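CAS6A (Thermus thermophilus, PDB 4C97) probably acts as a CRISPR-associated (Cas6-family) endoribonuclease that cuts CRISPR precursor RNA. Local coordinates at residues 178-183 / 198-203; 18-23 / 86-91; 108-113 / 219-224. The protein carries 1 engineered substitution. All blocks are in the same frame, centred on the assembly; numbering follows the deposited sequence.

Contact 1 (178-183 / 198-203); sequences RSLEGR and GRVVYH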
ATOM      1  N   ARG A 178     -16.081   9.936   9.651  1.00 12.69           N
ATOM      2  CA  ARG A 178     -17.154  10.781   9.149  1.00 15.10           C
ATOM      3  C   ARG A 178     -18.093  10.003   8.223  1.00 18.18           C
ATOM      4  O   ARG A 178     -19.300  10.176   8.279  1.00 16.29           O
ATOM      5  CB  ARG A 178     -16.599  12.009   8.411  1.00 15.41           C
ATOM      6  CG  ARG A 178     -17.655  12.791   7.653  1.00 34.08           C
ATOM      7  CD  ARG A 178     -17.006  13.827   6.775  1.00 46.41           C
ATOM      8  NE  ARG A 178     -16.435  14.888   7.588  1.00 48.94           N
ATOM      9  CZ  ARG A 178     -15.580  15.793   7.134  1.00 59.60           C
ATOM     10  NH1 ARG A 178     -15.184  15.758   5.866  1.00 67.71           N
ATOM     11  NH2 ARG A 178     -15.121  16.731   7.945  1.00 49.14           N
ATOM     12  N   SER A 179     -17.543   9.173   7.343  1.00 14.71           N
ATOM     13  CA  SER A 179     -18.364   8.340   6.485  1.00 13.61           C
ATOM     14  C   SER A 179     -17.666   7.035   6.138  1.00 11.40           C
ATOM     15  O   SER A 179     -16.429   6.935   6.157  1.00 11.11           O
ATOM     16  CB  SER A 179     -18.751   9.060   5.200  1.00 15.71           C
ATOM     17  OG  SER A 179     -17.603   9.420   4.478  1.00 21.15           O
ATOM     18  N   LEU A 180     -18.479   6.042   5.806  1.00 11.68           N
ATOM     19  CA  LEU A 180     -17.963   4.746   5.376  1.00 11.02           C
ATOM     20  C   LEU A 180     -18.912   4.141   4.381  1.00 11.98           C
ATOM     21  O   LEU A 180     -20.127   4.218   4.551  1.00 13.83           O
ATOM     22  CB  LEU A 180     -17.784   3.813   6.569  1.00 10.82           C
ATOM     23  CG  LEU A 180     -17.396   2.352   6.364  1.00 13.39           C
ATOM     24  CD1 LEU A 180     -16.619   1.874   7.585  1.00 16.45           C
ATOM     25  CD2 LEU A 180     -18.601   1.435   6.108  1.00 13.16           C
ATOM     26  N   GLU A 181     -18.357   3.535   3.338  1.00 11.40           N
ATOM     27  CA  GLU A 181     -19.165   2.802   2.387  1.00 12.19           C
ATOM     28  C   GLU A 181     -18.349   1.685   1.810  1.00 12.21           C
ATOM     29  O   GLU A 181     -17.296   1.915   1.225  1.00 11.12           O
ATOM     30  CB  GLU A 181     -19.696   3.698   1.271  1.00 16.30           C
ATOM     31  CG  GLU A 181     -20.554   2.934   0.306  1.00 20.37           C
ATOM     32  CD  GLU A 181     -21.318   3.803  -0.674  1.00 29.48           C
ATOM     33  OE1 GLU A 181     -20.854   4.916  -0.982  1.00 27.67           O
ATOM     34  OE2 GLU A 181     -22.385   3.349  -1.137  1.00 35.21           O
ATOM     35  N   GLY A 182     -18.843   0.467   1.947  1.00 11.97           N
ATOM     36  CA  GLY A 182     -18.101  -0.645   1.391  1.00 11.60           C
ATOM     37  C   GLY A 182     -18.611  -1.985   1.829  1.00 12.10           C
ATOM     38  O   GLY A 182     -19.742  -2.104   2.324  1.00 13.02           O
ATOM     39  N   ARG A 183     -17.770  -2.985   1.640  1.00 11.67           N
ATOM     40  CA  ARG A 183     -18.164  -4.362   1.964  1.00 12.35           C
ATOM     41  C   ARG A 183     -16.919  -5.201   2.148  1.00 11.61           C
ATOM     42  O   ARG A 183     -15.835  -4.809   1.715  1.00 12.61           O
ATOM     43  CB  ARG A 183     -19.032  -4.958   0.860  1.00 13.73           C
ATOM     44  CG  ARG A 183     -18.296  -5.192  -0.422  1.00 15.98           C
ATOM     45  CD  ARG A 183     -19.096  -5.869  -1.514  1.00 29.02           C
ATOM     46  NE  ARG A 183     -18.286  -5.929  -2.739  1.00 48.81           N
ATOM     47  CZ  ARG A 183     -18.695  -6.416  -3.907  1.00 66.20           C
ATOM     48  NH1 ARG A 183     -19.920  -6.900  -4.046  1.00 65.12           N
ATOM     49  NH2 ARG A 183     -17.865  -6.408  -4.941  1.00 73.43           N
ATOM     50  N   GLY A 198     -13.674  -0.478  -0.238  1.00  9.42           N
ATOM     51  CA  GLY A 198     -14.588   0.653  -0.215  1.00  9.98           C
ATOM     52  C   GLY A 198     -13.906   1.951   0.173  1.00  9.61           C
ATOM     53  O   GLY A 198     -12.718   2.098  -0.021  1.00 11.66           O
ATOM     54  N   ARG A 199     -14.681   2.889   0.709  1.00 10.56           N
ATOM     55  CA  ARG A 199     -14.164   4.212   1.007  1.00  9.90           C
ATOM     56  C   ARG A 199     -14.516   4.595   2.430  1.00 10.29           C
ATOM     57  O   ARG A 199     -15.671   4.428   2.859  1.00 13.05           O
ATOM     58  CB  ARG A 199     -14.773   5.225   0.038  1.00 10.68           C
ATOM     59  CG  ARG A 199     -14.353   6.655   0.242  1.00 25.44           C
ATOM     60  CD  ARG A 199     -14.968   7.505  -0.873  1.00 32.72           C
ATOM     61  NE  ARG A 199     -14.455   8.869  -0.921  1.00 38.51           N
ATOM     62  CZ  ARG A 199     -14.905   9.856  -0.163  1.00 40.82           C
ATOM     63  NH1 ARG A 199     -15.866   9.624   0.716  1.00 47.77           N
ATOM     64  NH2 ARG A 199     -14.390  11.073  -0.278  1.00 48.45           N
ATOM     65  N   VAL A 200     -13.527   5.112   3.153  1.00  9.81           N
ATOM     66  CA  VAL A 200     -13.783   5.630   4.495  1.00  9.54           C
ATOM     67  C   VAL A 200     -13.204   7.041   4.589  1.00 10.91           C
ATOM     68  O   VAL A 200     -12.093   7.282   4.134  1.00 12.39           O
ATOM     69  CB  VAL A 200     -13.146   4.732   5.578  1.00  9.10           C
ATOM     70  CG1 VAL A 200     -13.509   5.267   6.952  1.00  9.75           C
ATOM     71  CG2 VAL A 200     -13.615   3.283   5.438  1.00 10.05           C
ATOM     72  N   VAL A 201     -13.971   7.969   5.173  1.00 11.07           N
ATOM     73  CA  VAL A 201     -13.431   9.292   5.466  1.00 11.84           C
ATOM     74  C   VAL A 201     -13.217   9.422   6.978  1.00 10.19           C
ATOM     75  O   VAL A 201     -14.156   9.366   7.760  1.00 10.88           O
ATOM     76  CB  VAL A 201     -14.337  10.404   4.941  1.00 13.33           C
ATOM     77  CG1 VAL A 201     -13.684  11.761   5.180  1.00 15.89           C
ATOM     78  CG2 VAL A 201     -14.628  10.204   3.454  1.00 12.77           C
ATOM     79  N   TYR A 202     -11.955   9.596   7.341  1.00 10.02           N
ATOM     80  CA  TYR A 202     -11.492   9.802   8.710  1.00 11.61           C
ATOM     81  C   TYR A 202     -11.418  11.279   9.004  1.00 13.19           C
ATOM     82  O   TYR A 202     -11.159  12.092   8.113  1.00 12.25           O
ATOM     83  CB  TYR A 202     -10.108   9.157   8.913  1.00  9.09           C
ATOM     84  CG  TYR A 202     -10.168   7.676   8.629  1.00  9.83           C
ATOM     85  CD1 TYR A 202     -10.595   6.784   9.602  1.00 10.74           C
ATOM     86  CD2 TYR A 202      -9.853   7.182   7.372  1.00  9.74           C
ATOM     87  CE1 TYR A 202     -10.692   5.438   9.337  1.00  9.37           C
ATOM     88  CE2 TYR A 202      -9.938   5.830   7.090  1.00  9.01           C
ATOM     89  CZ  TYR A 202     -10.367   4.965   8.086  1.00  9.34           C
ATOM     90  OH  TYR A 202     -10.499   3.631   7.837  1.00 11.00           O
ATOM     91  N   HIS A 203     -11.665  11.627  10.261  1.00 11.85           N
ATOM     92  CA  HIS A 203     -11.662  13.013  10.660  1.00 11.07           C
ATOM     93  C   HIS A 203     -11.079  13.117  12.051  1.00 14.91           C
ATOM     94  O   HIS A 203     -11.500  12.382  12.955  1.00 15.00           O
ATOM     95  CB  HIS A 203     -13.074  13.549  10.655  1.00 12.07           C
ATOM     96  CG  HIS A 203     -13.184  14.909  11.246  1.00 16.89           C
ATOM     97  ND1 HIS A 203     -12.701  16.026  10.608  1.00 18.85           N
ATOM     98  CD2 HIS A 203     -13.704  15.334  12.418  1.00 18.51           C
ATOM     99  CE1 HIS A 203     -12.925  17.091  11.359  1.00 20.98           C
ATOM    100  NE2 HIS A 203     -13.529  16.694  12.468  1.00 22.41           N
TER
HETATM  101  O   HOH W   1     -17.278   7.128   2.607  1.00 21.31           O
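Ser179 and Val201 face each other across two antiparallel strands, with their side chains on the same side of the sheet. With OG between the backbone N and the carbonyl carbon (chi1 60°), Ser179 OG lies against the CG2 methyl of Val201, 3.2 Å away. OG also bonds a water at 3.0 Å. The same water donates to the Arg199 O and is weakly held by NH1 of Arg199, whose extended chain lies on this face. The NE of Arg199 forms a salt bridge with Glu241.

On the other face, Leu180 and Val200 lie side by side and point the same way. Leu180 CD1 meets Val200 CG2 at 4.0 Å. Further along, the backbones of Gly182 and Gly198 come close, with their CA atoms 4.1 Å apart.

At the far end, the Arg178 and His203 side chains cross at a slant, with the guanidinium and ring planes 30° apart. Arg178 NH2 stays 3.7 Å from His203 ND1. The two groups share a partner: Asp121 OD1 takes a salt bridge from the arginine and a hydrogen bond from the histidine.

The backbone here forms a classic beta bulge. Arg178 and Ser179 both face Val201. The Val201 O receives Arg178 N at 2.8 Å and, weakly, Ser179 N at 3.4 Å. Val201 N returns a bond to Ser179 O. Glu181 and Arg199 then exchange two bonds, N to O both ways.

The strands belong to the antiparallel sheet of the C-terminal, probably ferredoxin-like, domain. Strand 199-203 is flanked by 176-186 and 121-127. Val200 and Tyr202 pack on Phe126, and Tyr202 also reaches Val147 of helix 144-158.

Contact 2 (18-23 / 86-91); sequences GLPEPL and VRLGPP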
ATOM      1  N   GLY A  18      -5.864 -13.992 -17.775  1.00 45.63           N
ATOM      2  CA  GLY A  18      -6.108 -14.060 -16.346  1.00 48.42           C
ATOM      3  C   GLY A  18      -5.546 -12.886 -15.575  1.00 40.69           C
ATOM      4  O   GLY A  18      -5.188 -11.859 -16.150  1.00 35.55           O
ATOM      5  N   LEU A  19      -5.486 -13.039 -14.257  1.00 30.40           N
ATOM      6  CA  LEU A  19      -4.887 -12.040 -13.402  1.00 29.48           C
ATOM      7  C   LEU A  19      -3.784 -12.655 -12.584  1.00 22.75           C
ATOM      8  O   LEU A  19      -3.768 -13.855 -12.353  1.00 23.30           O
ATOM      9  CB  LEU A  19      -5.926 -11.437 -12.471  1.00 42.19           C
ATOM     10  CG  LEU A  19      -6.916 -10.521 -13.178  1.00 44.53           C
ATOM     11  CD1 LEU A  19      -8.321 -10.843 -12.726  1.00 51.64           C
ATOM     12  CD2 LEU A  19      -6.547  -9.070 -12.897  1.00 33.62           C
ATOM     13  N   PRO A  20      -2.847 -11.826 -12.142  1.00 18.10           N
ATOM     14  CA  PRO A  20      -1.836 -12.367 -11.238  1.00 17.69           C
ATOM     15  C   PRO A  20      -2.471 -12.932  -9.988  1.00 16.85           C
ATOM     16  O   PRO A  20      -3.565 -12.503  -9.592  1.00 18.12           O
ATOM     17  CB  PRO A  20      -0.999 -11.136 -10.879  1.00 17.46           C
ATOM     18  CG  PRO A  20      -1.255 -10.168 -11.926  1.00 22.05           C
ATOM     19  CD  PRO A  20      -2.656 -10.384 -12.359  1.00 20.60           C
ATOM     20  N   GLU A  21      -1.791 -13.911  -9.404  1.00 16.76           N
ATOM     21  CA  GLU A  21      -2.212 -14.559  -8.176  1.00 16.98           C
ATOM     22  C   GLU A  21      -1.278 -14.102  -7.055  1.00 18.51           C
ATOM     23  O   GLU A  21      -0.090 -13.912  -7.284  1.00 18.96           O
ATOM     24  CB  GLU A  21      -2.148 -16.062  -8.349  1.00 21.23           C
ATOM     25  CG  GLU A  21      -3.159 -16.553  -9.344  1.00 23.15           C
ATOM     26  CD  GLU A  21      -3.060 -18.035  -9.614  1.00 27.42           C
ATOM     27  OE1 GLU A  21      -2.150 -18.701  -9.062  1.00 26.38           O
ATOM     28  OE2 GLU A  21      -3.910 -18.533 -10.387  1.00 34.97           O
ATOM     29  N   PRO A  22      -1.826 -13.867  -5.854  1.00 17.47           N
ATOM     30  CA  PRO A  22      -1.041 -13.351  -4.729  1.00 14.37           C
ATOM     31  C   PRO A  22       0.261 -14.104  -4.447  1.00 13.55           C
ATOM     32  O   PRO A  22       1.344 -13.520  -4.379  1.00 14.43           O
ATOM     33  CB  PRO A  22      -2.000 -13.519  -3.554  1.00 20.61           C
ATOM     34  CG  PRO A  22      -3.347 -13.386  -4.146  1.00 20.39           C
ATOM     35  CD  PRO A  22      -3.262 -13.895  -5.548  1.00 14.06           C
ATOM     36  N   LEU A  23       0.146 -15.416  -4.288  1.00 16.36           N
ATOM     37  CA  LEU A  23       1.330 -16.220  -3.992  1.00 14.20           C
ATOM     38  C   LEU A  23       2.319 -16.286  -5.164  1.00 14.41           C
ATOM     39  O   LEU A  23       3.533 -16.224  -4.948  1.00 17.31           O
ATOM     40  CB  LEU A  23       0.932 -17.600  -3.493  1.00 19.31           C
ATOM     41  CG  LEU A  23       0.344 -17.413  -2.090  1.00 27.42           C
ATOM     42  CD1 LEU A  23      -0.737 -18.381  -1.835  1.00 24.10           C
ATOM     43  CD2 LEU A  23       1.435 -17.493  -1.030  1.00 25.72           C
ATOM     44  N   VAL A  86       7.077 -13.901 -17.398  1.00 27.43           N
ATOM     45  CA  VAL A  86       7.220 -14.193 -15.977  1.00 26.32           C
ATOM     46  C   VAL A  86       5.989 -14.937 -15.509  1.00 32.13           C
ATOM     47  O   VAL A  86       4.894 -14.722 -16.026  1.00 34.47           O
ATOM     48  CB  VAL A  86       7.337 -12.898 -15.132  1.00 25.12           C
ATOM     49  CG1 VAL A  86       8.610 -12.161 -15.477  1.00 30.66           C
ATOM     50  CG2 VAL A  86       6.135 -11.998 -15.354  1.00 26.07           C
ATOM     51  N   ARG A  87       6.160 -15.801 -14.520  1.00 25.11           N
ATOM     52  CA  ARG A  87       5.025 -16.475 -13.918  1.00 24.23           C
ATOM     53  C   ARG A  87       4.612 -15.746 -12.655  1.00 22.64           C
ATOM     54  O   ARG A  87       5.408 -15.595 -11.732  1.00 23.61           O
ATOM     55  CB  ARG A  87       5.376 -17.918 -13.585  1.00 25.01           C
ATOM     56  CG  ARG A  87       5.824 -18.726 -14.803  1.00 26.88           C
ATOM     57  CD  ARG A  87       5.875 -20.212 -14.508  1.00 33.78           C
ATOM     58  NE  ARG A  87       4.544 -20.802 -14.372  1.00 32.24           N
ATOM     59  CZ  ARG A  87       3.773 -21.155 -15.398  1.00 34.09           C
ATOM     60  NH1 ARG A  87       4.195 -20.979 -16.637  1.00 37.15           N
ATOM     61  NH2 ARG A  87       2.579 -21.686 -15.177  1.00 34.57           N
ATOM     62  N   LEU A  88       3.358 -15.304 -12.631  1.00 21.82           N
ATOM     63  CA  LEU A  88       2.779 -14.645 -11.472  1.00 20.40           C
ATOM     64  C   LEU A  88       1.532 -15.425 -11.114  1.00 22.85           C
ATOM     65  O   LEU A  88       0.453 -14.858 -10.955  1.00 19.86           O
ATOM     66  CB  LEU A  88       2.405 -13.201 -11.811  1.00 19.99           C
ATOM     67  CG  LEU A  88       3.536 -12.359 -12.391  1.00 20.65           C
ATOM     68  CD1 LEU A  88       3.027 -10.990 -12.807  1.00 21.65           C
ATOM     69  CD2 LEU A  88       4.677 -12.228 -11.408  1.00 25.07           C
ATOM     70  N   GLY A  89       1.700 -16.736 -11.012  1.00 22.07           N
ATOM     71  CA  GLY A  89       0.590 -17.662 -11.100  1.00 22.10           C
ATOM     72  C   GLY A  89       0.562 -18.055 -12.558  1.00 23.65           C
ATOM     73  O   GLY A  89       1.446 -18.785 -13.024  1.00 27.01           O
ATOM     74  N   PRO A  90      -0.413 -17.539 -13.312  1.00 24.65           N
ATOM     75  CA  PRO A  90      -0.302 -17.737 -14.760  1.00 29.13           C
ATOM     76  C   PRO A  90       0.936 -17.035 -15.324  1.00 23.25           C
ATOM     77  O   PRO A  90       1.475 -16.125 -14.682  1.00 21.76           O
ATOM     78  CB  PRO A  90      -1.555 -17.055 -15.307  1.00 26.10           C
ATOM     79  CG  PRO A  90      -2.497 -16.948 -14.154  1.00 29.21           C
ATOM     80  CD  PRO A  90      -1.639 -16.812 -12.937  1.00 25.77           C
ATOM     81  N   PRO A  91       1.360 -17.425 -16.530  1.00 21.37           N
ATOM     82  CA  PRO A  91       2.449 -16.721 -17.215  1.00 21.27           C
ATOM     83  C   PRO A  91       1.950 -15.434 -17.869  1.00 28.01           C
ATOM     84  O   PRO A  91       0.852 -15.415 -18.427  1.00 23.51           O
ATOM     85  CB  PRO A  91       2.874 -17.716 -18.282  1.00 22.84           C
ATOM     86  CG  PRO A  91       1.625 -18.498 -18.578  1.00 31.00           C
ATOM     87  CD  PRO A  91       0.907 -18.610 -17.281  1.00 25.37           C
TER
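Pro20 and Leu88 make the buried, hydrogen-bonded side of this contact. Their CB atoms meet at 4.1 Å. Both residues are buried and share Leu14 of strand 6-15 as a neighbour. Pro20 also touches Phe92, while Leu88 reaches Leu25 and Phe28 of helix 22-36. The backbone adds a bond beside them. Glu21 N donates to Leu88 O at 2.9 Å, a nearly straight bond (169° at the hydrogen). The same Leu88 O is approached by the CA of Pro20 at 3.4 Å, a CA-H...O contact.

The elements joined are those of a ferredoxin-like fold, the fold of Cas6 proteins. Residues 18-21 lie in the link between strand 6-15 and helix 22-36, and Glu21 holds the N-cap position of that helix. Residues 88-90 form the turn from edge strand 85-87 into strand 91-109. Within the turn, Leu88 N bonds Pro90 O.

The outer side faces solvent, and its side chains meet the other segment through van der Waals contacts alone. The exposed Glu21 side chain crosses Pro90 obliquely. With CG anti to the carbonyl carbon (chi1 -67°), Glu21 CG comes beside Pro90 CD, 3.9 Å away. Its OE1 comes to 3.6 Å from the CA of Gly89, which has no side chain in the way. Glu21 CD lies 3.8 Å from Pro90 CD. Pro90 CD also meets the carbonyl of Leu19, at 3.7 Å from Leu19 O.

Contact 3 (108-113 / 219-224); sequences STYPRL and GRFAFY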
ATOM      1  N   SER A 108       8.396   8.939  -5.269  1.00 14.88           N
ATOM      2  CA  SER A 108       8.422  10.148  -4.459  1.00 14.92           C
ATOM      3  C   SER A 108       9.527  10.061  -3.420  1.00 12.76           C
ATOM      4  O   SER A 108      10.412   9.179  -3.486  1.00 13.93           O
ATOM      5  CB  SER A 108       7.067  10.385  -3.786  1.00 21.40           C
ATOM      6  OG  SER A 108       6.973  11.728  -3.327  1.00 20.20           O
ATOM      7  N   THR A 109       9.483  10.967  -2.447  1.00 13.20           N
ATOM      8  CA  THR A 109      10.460  10.955  -1.375  1.00 12.38           C
ATOM      9  C   THR A 109       9.725  11.138  -0.066  1.00 12.38           C
ATOM     10  O   THR A 109       8.600  11.675  -0.026  1.00 12.29           O
ATOM     11  CB  THR A 109      11.494  12.086  -1.499  1.00 14.97           C
ATOM     12  OG1 THR A 109      10.819  13.329  -1.359  1.00 12.52           O
ATOM     13  CG2 THR A 109      12.241  12.035  -2.833  1.00 14.36           C
ATOM     14  N   TYR A 110      10.355  10.721   1.027  1.00 12.97           N
ATOM     15  CA  TYR A 110       9.687  10.834   2.317  1.00 14.61           C
ATOM     16  C   TYR A 110       9.371  12.280   2.685  1.00 12.88           C
ATOM     17  O   TYR A 110       8.265  12.554   3.145  1.00 11.92           O
ATOM     18  CB  TYR A 110      10.437  10.103   3.440  1.00 11.66           C
ATOM     19  CG  TYR A 110      10.175   8.604   3.392  1.00 14.69           C
ATOM     20  CD1 TYR A 110      10.966   7.738   2.631  1.00 14.12           C
ATOM     21  CD2 TYR A 110       9.123   8.072   4.087  1.00 14.10           C
ATOM     22  CE1 TYR A 110      10.703   6.380   2.593  1.00 14.05           C
ATOM     23  CE2 TYR A 110       8.846   6.709   4.048  1.00 13.61           C
ATOM     24  CZ  TYR A 110       9.630   5.883   3.293  1.00 13.37           C
ATOM     25  OH  TYR A 110       9.329   4.545   3.262  1.00 14.05           O
ATOM     26  N   PRO A 111      10.286  13.231   2.408  1.00 13.22           N
ATOM     27  CA  PRO A 111       9.876  14.601   2.727  1.00 12.38           C
ATOM     28  C   PRO A 111       8.606  15.023   1.988  1.00 11.14           C
ATOM     29  O   PRO A 111       7.762  15.755   2.537  1.00 13.50           O
ATOM     30  CB  PRO A 111      11.088  15.434   2.299  1.00 13.31           C
ATOM     31  CG  PRO A 111      12.238  14.486   2.499  1.00 12.51           C
ATOM     32  CD  PRO A 111      11.719  13.166   2.050  1.00 12.17           C
ATOM     33  N   ARG A 112       8.433  14.527   0.774  1.00 11.03           N
ATOM     34  CA  ARG A 112       7.264  14.903  -0.003  1.00 10.78           C
ATOM     35  C   ARG A 112       5.985  14.310   0.572  1.00 12.93           C
ATOM     36  O   ARG A 112       4.903  14.816   0.289  1.00 12.69           O
ATOM     37  CB  ARG A 112       7.433  14.529  -1.474  1.00 11.68           C
ATOM     38  CG  ARG A 112       8.313  15.535  -2.199  1.00 11.74           C
ATOM     39  CD  ARG A 112       8.646  15.123  -3.617  1.00 11.70           C
ATOM     40  NE  ARG A 112       9.324  16.241  -4.255  1.00 12.57           N
ATOM     41  CZ  ARG A 112       8.708  17.262  -4.833  1.00 19.48           C
ATOM     42  NH1 ARG A 112       7.382  17.278  -4.917  1.00 15.36           N
ATOM     43  NH2 ARG A 112       9.431  18.262  -5.330  1.00 17.18           N
ATOM     44  N   LEU A 113       6.104  13.280   1.406  1.00 12.32           N
ATOM     45  CA  LEU A 113       4.888  12.734   1.996  1.00  9.95           C
ATOM     46  C   LEU A 113       4.308  13.753   2.948  1.00 12.58           C
ATOM     47  O   LEU A 113       3.117  13.685   3.257  1.00 11.56           O
ATOM     48  CB  LEU A 113       5.157  11.452   2.758  1.00 12.44           C
ATOM     49  CG  LEU A 113       5.649  10.278   1.924  1.00 14.15           C
ATOM     50  CD1 LEU A 113       5.988   9.137   2.848  1.00 15.50           C
ATOM     51  CD2 LEU A 113       4.639   9.846   0.852  1.00 14.97           C
ATOM     52  N   GLY A 219      -1.824   9.424   4.888  1.00  8.55           N
ATOM     53  CA  GLY A 219      -2.580   9.325   3.646  1.00  8.12           C
ATOM     54  C   GLY A 219      -1.730   9.155   2.397  1.00  8.27           C
ATOM     55  O   GLY A 219      -1.961   8.239   1.598  1.00 10.10           O
ATOM     56  N   ARG A 220      -0.751  10.024   2.218  1.00 10.68           N
ATOM     57  CA  ARG A 220       0.147   9.914   1.066  0.50  9.31           C
ATOM     58  C   ARG A 220       0.970   8.622   1.085  1.00  8.97           C
ATOM     59  O   ARG A 220       1.216   8.016   0.035  1.00 11.29           O
ATOM     60  CB  ARG A 220       1.067  11.131   0.959  0.50 11.12           C
ATOM     61  CG  ARG A 220       0.350  12.417   0.555  0.50 12.09           C
ATOM     62  CD  ARG A 220       1.294  13.566   0.219  0.50 17.26           C
ATOM     63  NE  ARG A 220       0.734  14.394  -0.841  0.50 26.85           N
ATOM     64  CZ  ARG A 220      -0.222  15.305  -0.669  0.50 31.50           C
ATOM     65  NH1 ARG A 220      -0.741  15.532   0.531  0.50 21.95           N
ATOM     66  NH2 ARG A 220      -0.664  15.992  -1.715  0.50 46.20           N
ATOM     67  N   PHE A 221       1.414   8.202   2.269  1.00  9.11           N
ATOM     68  CA  PHE A 221       2.216   6.989   2.399  1.00  8.77           C
ATOM     69  C   PHE A 221       1.430   5.736   2.048  1.00  8.59           C
ATOM     70  O   PHE A 221       1.990   4.765   1.496  1.00 10.04           O
ATOM     71  CB  PHE A 221       2.732   6.918   3.826  1.00  8.95           C
ATOM     72  CG  PHE A 221       3.658   5.793   4.101  1.00  7.98           C
ATOM     73  CD1 PHE A 221       4.863   5.672   3.428  1.00  8.70           C
ATOM     74  CD2 PHE A 221       3.353   4.851   5.082  1.00 10.36           C
ATOM     75  CE1 PHE A 221       5.737   4.647   3.720  1.00 10.20           C
ATOM     76  CE2 PHE A 221       4.228   3.825   5.353  1.00 10.79           C
ATOM     77  CZ  PHE A 221       5.424   3.735   4.679  1.00  8.93           C
ATOM     78  N   ALA A 222       0.130   5.745   2.389  1.00  8.80           N
ATOM     79  CA  ALA A 222      -0.726   4.594   2.073  1.00  9.83           C
ATOM     80  C   ALA A 222      -0.618   4.060   0.622  1.00  7.12           C
ATOM     81  O   ALA A 222      -0.631   2.838   0.389  1.00  8.37           O
ATOM     82  CB  ALA A 222      -2.168   4.910   2.432  1.00 11.03           C
ATOM     83  N   PHE A 223      -0.482   4.967  -0.334  1.00  7.17           N
ATOM     84  CA  PHE A 223      -0.336   4.619  -1.744  1.00  9.20           C
ATOM     85  C   PHE A 223       0.810   3.625  -1.936  1.00  9.51           C
ATOM     86  O   PHE A 223       0.744   2.725  -2.778  1.00 10.64           O
ATOM     87  CB  PHE A 223      -0.032   5.894  -2.540  1.00  9.12           C
ATOM     88  CG  PHE A 223       0.161   5.678  -4.013  1.00 10.50           C
ATOM     89  CD1 PHE A 223      -0.922   5.557  -4.864  1.00 12.72           C
ATOM     90  CD2 PHE A 223       1.437   5.637  -4.565  1.00 11.45           C
ATOM     91  CE1 PHE A 223      -0.751   5.382  -6.208  1.00 12.59           C
ATOM     92  CE2 PHE A 223       1.612   5.460  -5.910  1.00 11.31           C
ATOM     93  CZ  PHE A 223       0.527   5.348  -6.748  1.00 13.46           C
ATOM     94  N   TYR A 224       1.884   3.835  -1.182  1.00 10.17           N
ATOM     95  CA  TYR A 224       3.089   3.010  -1.283  1.00 10.89           C
ATOM     96  C   TYR A 224       3.026   1.802  -0.358  1.00 13.26           C
ATOM     97  O   TYR A 224       3.354   0.687  -0.774  1.00 14.26           O
ATOM     98  CB  TYR A 224       4.337   3.847  -0.986  1.00 10.00           C
ATOM     99  CG  TYR A 224       4.492   4.964  -1.981  1.00 11.18           C
ATOM    100  CD1 TYR A 224       5.028   4.720  -3.241  1.00 11.03           C
ATOM    101  CD2 TYR A 224       4.079   6.249  -1.684  1.00 12.67           C
ATOM    102  CE1 TYR A 224       5.145   5.711  -4.171  1.00 13.13           C
ATOM    103  CE2 TYR A 224       4.207   7.267  -2.616  1.00 11.70           C
ATOM    104  CZ  TYR A 224       4.743   6.991  -3.854  1.00 13.88           C
ATOM    105  OH  TYR A 224       4.857   7.979  -4.794  1.00 17.05           O
TER
HETATM  106  O   HOH W   2       1.129  15.528   3.257  1.00 13.18           O
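Leu113 packs against Arg220 and Phe221 where two ferredoxin-like domains meet, a tandem arrangement as in other Cas6 proteins. Residues 108-113 end strand 91-109 of the first domain and add a short, weakly bonded helix. Residues 219-224 belong to helix 209-225 of the second.

Apolar packing centres on Leu113. Its two methyls part: CD1 meets Phe221 CD1 at 3.7 Å, while CD2 lies 3.8 Å from Arg220 CB. The Leu113 and Arg220 side chains run past each other, pointing opposite ways. Leu113 CD2 also comes within 4.3 Å of Tyr224 CE2. Leu7 of strand 6-15 touches Leu113, Phe221 and Tyr224.

Polar atoms also meet carbon. The Tyr224 hydroxyl OH stands 3.4 Å from Ser108 CB. In one of the two conformers of Arg220, its CD lies 3.5 Å from Leu113 O. This O also accepts a bond from a water, 2.7 Å away.

Tyr110 and Phe221 form an aromatic pair. Their side chains cross at a slant, and Leu155 of helix 144-158 touches both. Tyr110 CE2 lies 3.7 Å from Phe221 CE1. Tyr110 OH is hydrogen-bonded to Leu66 O and lies at the Phe221 ring edge, 3.6 Å from Phe221 CE1.

Overall arrangement
Contact 2 closes first along the chain. Contact 3 opens later, and contact 1 is nested inside the loop it closes. Contacts 2 and 3 both reach the N-terminal sheet, through neighbouring strands 85-87 and 91-109, yet lie on opposite sides of the chain's centre, with their own centres 28 Å apart. Contact 1 belongs to the second sheet. Its centre is 21 Å from that of contact 3 and 31 Å from that of contact 2. Strand 199-203 of contact 1 is followed in the chain by helix 209-225 of contact 3. None of the three touch. Contacts 1 and 2 thus each lie within one domain, while contact 3 joins the two.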